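Local coordinates for protein putative diguanylate cyclase (GGDEF) with PAS/PAC domain (Rhodopseudomonas palustris, PDB 3LIF) that probably makes cyclic di-GMP from two GTP molecules through its GGDEF domain, the present chain being its extracellular PDC-fold sensor domain, at residues A[148-160]-A[171-185]. Sequence-based numbering, arbitrary orientation.
Sequences TIESEYFSTFYKT and LLHSDGRLLIQWPSL
The carbonyl oxygen of Leu171 is gripped by two backbone amides of the neighbouring strand, Leu179 N at 3.0 Å and Ile180 N at 3.2 Å. This classic beta bulge sets Leu179 and Ile180 both opposite Leu171, and all three side chains lean toward segment 148-160, where the axes of helix 151-158 and strand 178-182 run in similar directions, 27° apart. Leu171 sends CD2 straight onto the Phe154 ring, 3.9 Å from its centroid and 6° off the normal, a CH-pi contact. CG of Leu171 lies anti to the backbone N (chi1 175°), which carries the branch to that face of Phe154. Ile180 CG2 wedges between two helix residues a turn apart, 3.9 Å from Phe154 CB and obliquely against Tyr158 CE2. The Tyr158 and Leu171 side chains cross at about a right angle, Leu171 CB sitting at the tyrosine ring's edge near its plane, 3.7 Å from Tyr158 OH. Tyr158 CB packs on Trp182 CB at 3.8 Å, while Lys159 comes to one indole face with CB, at a spacing doubtful in the model, and its CD and CE reach the rim, CE 3.9 Å from Trp182 CH2. Pro183, joined through a cis peptide, backs the other indole face with its CB. A serine in place of Trp182 would probably leave Lys159 CB and Pro183 CB without the indole between them and open a gap beside Tyr158 CB. Ser155 CB meets Leu185 CD2 at 3.9 Å beside this cluster. Helix 5-47 borders the helix through Thr31 at Phe154 and Leu24 at Tyr158. The short helix thus leads from the sheet holding strand 141-149 and packs against an outer strand of the second five-stranded antiparallel sheet, as in the tandem PAS-like domains of double-Cache (PDC) sensors.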
loop_
_atom_site.group_PDB
_atom_site.type_symbol
_atom_site.label_atom_id
_atom_site.label_comp_id
_atom_site.label_asym_id
_atom_site.label_seq_id
_atom_site.Cartn_x
_atom_site.Cartn_y
_atom_site.Cartn_z
ATOM N N THR A 148 8.034 4.985 -3.781
ATOM C CA THR A 148 7.197 5.313 -2.650
ATOM C C THR A 148 5.721 5.262 -3.017
ATOM O O THR A 148 5.286 5.868 -4.011
ATOM C CB THR A 148 7.451 6.741 -2.197
ATOM O OG1 THR A 148 8.823 6.855 -1.858
ATOM C CG2 THR A 148 6.615 7.033 -0.999
ATOM N N ILE A 149 4.941 4.555 -2.216
ATOM C CA ILE A 149 3.531 4.471 -2.535
ATOM C C ILE A 149 2.916 5.813 -2.254
ATOM O O ILE A 149 3.111 6.314 -1.170
ATOM C CB ILE A 149 2.872 3.399 -1.702
ATOM C CG1 ILE A 149 3.240 2.053 -2.308
ATOM C CG2 ILE A 149 1.339 3.589 -1.676
ATOM C CD1 ILE A 149 3.123 0.927 -1.298
ATOM N N GLU A 150 2.192 6.406 -3.205
ATOM C CA GLU A 150 1.525 7.701 -2.931
ATOM C C GLU A 150 0.222 7.468 -2.126
ATOM O O GLU A 150 -0.833 7.053 -2.678
ATOM C CB GLU A 150 1.178 8.433 -4.222
ATOM C CG GLU A 150 0.445 9.730 -3.979
ATOM C CD GLU A 150 1.431 10.882 -3.784
ATOM O OE1 GLU A 150 2.170 11.241 -4.744
ATOM O OE2 GLU A 150 1.470 11.460 -2.679
ATOM N N SER A 151 0.246 7.700 -0.834
ATOM C CA SER A 151 -0.941 7.302 -0.107
ATOM C C SER A 151 -2.192 8.145 -0.469
ATOM O O SER A 151 -3.318 7.628 -0.452
ATOM C CB SER A 151 -0.677 7.223 1.389
ATOM O OG SER A 151 -0.316 8.510 1.868
ATOM N N GLU A 152 -1.983 9.403 -0.846
ATOM C CA GLU A 152 -3.054 10.294 -1.318
ATOM C C GLU A 152 -3.832 9.675 -2.511
ATOM O O GLU A 152 -5.045 9.858 -2.686
ATOM C CB GLU A 152 -2.469 11.655 -1.676
ATOM C CG GLU A 152 -3.449 12.720 -2.136
ATOM C CD GLU A 152 -2.806 14.121 -2.099
ATOM O OE1 GLU A 152 -2.007 14.402 -1.163
ATOM O OE2 GLU A 152 -3.075 14.941 -3.016
ATOM N N TYR A 153 -3.163 8.895 -3.318
ATOM C CA TYR A 153 -3.899 8.283 -4.351
ATOM C C TYR A 153 -5.031 7.451 -3.770
ATOM O O TYR A 153 -6.132 7.426 -4.344
ATOM C CB TYR A 153 -3.005 7.365 -5.122
ATOM C CG TYR A 153 -3.659 6.671 -6.239
ATOM C CD1 TYR A 153 -4.047 7.375 -7.389
ATOM C CD2 TYR A 153 -3.864 5.287 -6.188
ATOM C CE1 TYR A 153 -4.609 6.714 -8.463
ATOM C CE2 TYR A 153 -4.447 4.598 -7.254
ATOM C CZ TYR A 153 -4.797 5.338 -8.377
ATOM O OH TYR A 153 -5.369 4.712 -9.406
ATOM N N PHE A 154 -4.780 6.718 -2.687
ATOM C CA PHE A 154 -5.815 5.853 -2.154
ATOM C C PHE A 154 -6.885 6.677 -1.385
ATOM O O PHE A 154 -8.099 6.454 -1.529
ATOM C CB PHE A 154 -5.227 4.789 -1.242
ATOM C CG PHE A 154 -4.544 3.679 -1.965
ATOM C CD1 PHE A 154 -5.275 2.612 -2.477
ATOM C CD2 PHE A 154 -3.160 3.663 -2.067
ATOM C CE1 PHE A 154 -4.654 1.575 -3.129
ATOM C CE2 PHE A 154 -2.505 2.617 -2.728
ATOM C CZ PHE A 154 -3.257 1.560 -3.254
ATOM N N SER A 155 -6.449 7.610 -0.561
ATOM C CA SER A 155 -7.434 8.304 0.223
ATOM C C SER A 155 -8.381 9.083 -0.689
ATOM O O SER A 155 -9.539 9.278 -0.393
ATOM C CB SER A 155 -6.770 9.217 1.258
ATOM O OG SER A 155 -5.731 9.961 0.681
ATOM N N THR A 156 -7.894 9.523 -1.830
ATOM C CA THR A 156 -8.691 10.334 -2.724
ATOM C C THR A 156 -9.744 9.481 -3.387
ATOM O O THR A 156 -10.861 9.884 -3.546
ATOM C CB THR A 156 -7.732 10.928 -3.736
ATOM O OG1 THR A 156 -7.117 12.042 -3.090
ATOM C CG2 THR A 156 -8.386 11.325 -5.088
ATOM N N PHE A 157 -9.365 8.294 -3.786
ATOM C CA PHE A 157 -10.315 7.353 -4.267
ATOM C C PHE A 157 -11.302 7.056 -3.133
ATOM O O PHE A 157 -12.510 6.913 -3.389
ATOM C CB PHE A 157 -9.575 6.069 -4.625
ATOM C CG PHE A 157 -10.460 4.978 -5.132
ATOM C CD1 PHE A 157 -11.356 5.214 -6.168
ATOM C CD2 PHE A 157 -10.393 3.706 -4.602
ATOM C CE1 PHE A 157 -12.178 4.182 -6.651
ATOM C CE2 PHE A 157 -11.208 2.681 -5.066
ATOM C CZ PHE A 157 -12.098 2.920 -6.095
ATOM N N TYR A 158 -10.810 6.971 -1.884
ATOM C CA TYR A 158 -11.661 6.413 -0.843
ATOM C C TYR A 158 -12.734 7.408 -0.507
ATOM O O TYR A 158 -13.869 7.034 -0.191
ATOM C CB TYR A 158 -10.934 5.940 0.427
ATOM C CG TYR A 158 -10.069 4.728 0.233
ATOM C CD1 TYR A 158 -10.309 3.832 -0.814
ATOM C CD2 TYR A 158 -8.991 4.489 1.069
ATOM C CE1 TYR A 158 -9.491 2.723 -1.020
ATOM C CE2 TYR A 158 -8.163 3.389 0.892
ATOM C CZ TYR A 158 -8.413 2.510 -0.153
ATOM O OH TYR A 158 -7.593 1.416 -0.315
ATOM N N LYS A 159 -12.404 8.685 -0.625
ATOM C CA LYS A 159 -13.419 9.672 -0.340
ATOM C C LYS A 159 -14.540 9.786 -1.395
ATOM O O LYS A 159 -15.542 10.431 -1.141
ATOM C CB LYS A 159 -12.806 11.018 -0.001
ATOM C CG LYS A 159 -12.398 11.821 -1.160
ATOM C CD LYS A 159 -11.793 13.122 -0.631
ATOM C CE LYS A 159 -12.903 14.098 -0.208
ATOM N NZ LYS A 159 -12.235 15.319 0.271
ATOM N N THR A 160 -14.408 9.127 -2.540
ATOM C CA THR A 160 -15.496 9.164 -3.483
ATOM C C THR A 160 -16.709 8.315 -3.050
ATOM O O THR A 160 -17.586 8.045 -3.866
ATOM C CB THR A 160 -15.093 8.632 -4.885
ATOM O OG1 THR A 160 -14.926 7.213 -4.823
ATOM C CG2 THR A 160 -13.847 9.289 -5.413
ATOM N N LEU A 171 -6.802 0.743 4.333
ATOM C CA LEU A 171 -5.975 -0.197 3.619
ATOM C C LEU A 171 -4.932 -0.659 4.601
ATOM O O LEU A 171 -4.185 0.158 5.122
ATOM C CB LEU A 171 -5.341 0.476 2.418
ATOM C CG LEU A 171 -4.346 -0.413 1.667
ATOM C CD1 LEU A 171 -4.994 -1.604 1.110
ATOM C CD2 LEU A 171 -3.604 0.324 0.584
ATOM N N LEU A 172 -4.905 -1.957 4.889
ATOM C CA LEU A 172 -3.928 -2.472 5.829
ATOM C C LEU A 172 -3.048 -3.583 5.285
ATOM O O LEU A 172 -3.353 -4.218 4.260
ATOM C CB LEU A 172 -4.557 -2.924 7.149
ATOM C CG LEU A 172 -5.562 -1.956 7.773
ATOM C CD1 LEU A 172 -7.014 -2.522 7.600
ATOM C CD2 LEU A 172 -5.238 -1.706 9.222
ATOM N N HIS A 173 -1.926 -3.793 5.969
ATOM C CA HIS A 173 -1.074 -4.868 5.574
ATOM C C HIS A 173 -1.667 -6.076 6.261
ATOM O O HIS A 173 -2.229 -6.003 7.394
ATOM C CB HIS A 173 0.335 -4.649 6.062
ATOM C CG HIS A 173 1.301 -5.656 5.552
ATOM N ND1 HIS A 173 1.408 -6.925 6.100
ATOM C CD2 HIS A 173 2.225 -5.586 4.549
ATOM C CE1 HIS A 173 2.363 -7.591 5.457
ATOM N NE2 HIS A 173 2.850 -6.813 4.493
ATOM N N SER A 174 -1.562 -7.200 5.578
ATOM C CA SER A 174 -1.937 -8.445 6.176
ATOM C C SER A 174 -1.491 -8.602 7.651
ATOM O O SER A 174 -2.148 -9.263 8.417
ATOM C CB SER A 174 -1.332 -9.526 5.341
ATOM O OG SER A 174 -1.506 -10.712 6.021
ATOM N N ASP A 175 -0.382 -7.980 8.054
ATOM C CA ASP A 175 0.107 -8.147 9.450
ATOM C C ASP A 175 -0.333 -7.061 10.402
ATOM O O ASP A 175 0.191 -6.951 11.511
ATOM C CB ASP A 175 1.654 -8.283 9.534
ATOM C CG ASP A 175 2.399 -7.023 9.084
ATOM O OD1 ASP A 175 1.915 -5.839 9.214
ATOM O OD2 ASP A 175 3.507 -7.243 8.559
ATOM N N GLY A 176 -1.268 -6.230 9.982
ATOM C CA GLY A 176 -1.817 -5.263 10.918
ATOM C C GLY A 176 -1.265 -3.859 10.734
ATOM O O GLY A 176 -1.736 -2.913 11.351
ATOM N N ARG A 177 -0.247 -3.688 9.907
ATOM C CA ARG A 177 0.253 -2.360 9.750
ATOM C C ARG A 177 -0.776 -1.631 8.919
ATOM O O ARG A 177 -1.296 -2.194 7.914
ATOM C CB ARG A 177 1.556 -2.397 9.020
ATOM C CG ARG A 177 2.756 -2.652 9.914
ATOM C CD ARG A 177 3.972 -2.814 9.049
ATOM N NE ARG A 177 3.918 -4.067 8.311
ATOM C CZ ARG A 177 4.720 -4.358 7.293
ATOM N NH1 ARG A 177 5.629 -3.477 6.834
ATOM N NH2 ARG A 177 4.623 -5.550 6.737
ATOM N N LEU A 178 -1.084 -0.398 9.337
ATOM C CA LEU A 178 -2.017 0.457 8.630
ATOM C C LEU A 178 -1.301 1.291 7.553
ATOM O O LEU A 178 -0.419 2.059 7.869
ATOM C CB LEU A 178 -2.742 1.371 9.642
ATOM C CG LEU A 178 -3.567 2.533 9.007
ATOM C CD1 LEU A 178 -4.787 2.047 8.273
ATOM C CD2 LEU A 178 -3.977 3.564 9.994
ATOM N N LEU A 179 -1.660 1.153 6.286
ATOM C CA LEU A 179 -1.066 2.007 5.217
ATOM C C LEU A 179 -1.844 3.298 5.008
ATOM O O LEU A 179 -1.303 4.399 4.826
ATOM C CB LEU A 179 -1.062 1.293 3.872
ATOM C CG LEU A 179 0.093 0.332 3.652
ATOM C CD1 LEU A 179 -0.254 -0.986 4.352
ATOM C CD2 LEU A 179 0.379 0.154 2.130
ATOM N N ILE A 180 -3.148 3.170 4.957
ATOM C CA ILE A 180 -3.892 4.389 4.902
ATOM C C ILE A 180 -5.269 4.195 5.449
ATOM O O ILE A 180 -5.840 3.088 5.413
ATOM C CB ILE A 180 -3.950 5.000 3.511
ATOM C CG1 ILE A 180 -4.716 6.340 3.620
ATOM C CG2 ILE A 180 -4.520 4.061 2.513
ATOM C CD1 ILE A 180 -3.987 7.448 4.710
ATOM N N GLN A 181 -5.781 5.269 6.016
ATOM C CA GLN A 181 -7.125 5.233 6.510
ATOM C C GLN A 181 -7.918 6.517 6.179
ATOM O O GLN A 181 -7.435 7.645 6.294
ATOM C CB GLN A 181 -7.101 4.766 7.976
ATOM C CG GLN A 181 -7.806 5.635 8.977
ATOM C CD GLN A 181 -9.290 5.669 8.766
ATOM O OE1 GLN A 181 -9.885 4.718 8.274
ATOM N NE2 GLN A 181 -9.879 6.776 9.097
ATOM N N TRP A 182 -9.110 6.312 5.646
ATOM C CA TRP A 182 -9.989 7.419 5.370
ATOM C C TRP A 182 -11.194 7.411 6.372
ATOM O O TRP A 182 -11.821 6.356 6.592
ATOM C CB TRP A 182 -10.408 7.398 3.886
ATOM C CG TRP A 182 -11.493 8.387 3.605
ATOM C CD1 TRP A 182 -12.839 8.125 3.465
ATOM C CD2 TRP A 182 -11.353 9.804 3.506
ATOM N NE1 TRP A 182 -13.529 9.292 3.254
ATOM C CE2 TRP A 182 -12.645 10.339 3.278
ATOM C CE3 TRP A 182 -10.259 10.681 3.574
ATOM C CZ2 TRP A 182 -12.876 11.719 3.120
ATOM C CZ3 TRP A 182 -10.493 12.086 3.430
ATOM C CH2 TRP A 182 -11.788 12.576 3.200
ATOM N N PRO A 183 -11.561 8.580 6.953
ATOM C CA PRO A 183 -11.096 9.967 6.739
ATOM C C PRO A 183 -9.986 10.467 7.710
ATOM O O PRO A 183 -9.462 11.534 7.513
ATOM C CB PRO A 183 -12.368 10.775 7.038
ATOM C CG PRO A 183 -13.020 9.994 8.152
ATOM C CD PRO A 183 -12.787 8.553 7.792
ATOM N N SER A 184 -9.643 9.731 8.752
ATOM C CA SER A 184 -8.601 10.189 9.636
ATOM C C SER A 184 -7.307 10.561 8.923
ATOM O O SER A 184 -6.650 11.434 9.361
ATOM C CB SER A 184 -8.267 9.105 10.694
ATOM O OG SER A 184 -7.289 8.184 10.204
ATOM N N LEU A 185 -6.905 9.872 7.864
ATOM C CA LEU A 185 -5.566 10.082 7.262
ATOM C C LEU A 185 -4.392 9.507 8.094
ATOM O O LEU A 185 -3.229 9.724 7.771
ATOM C CB LEU A 185 -5.302 11.557 6.901
ATOM C CG LEU A 185 -6.218 12.091 5.790
ATOM C CD1 LEU A 185 -5.848 13.480 5.300
ATOM C CD2 LEU A 185 -6.345 11.099 4.628
#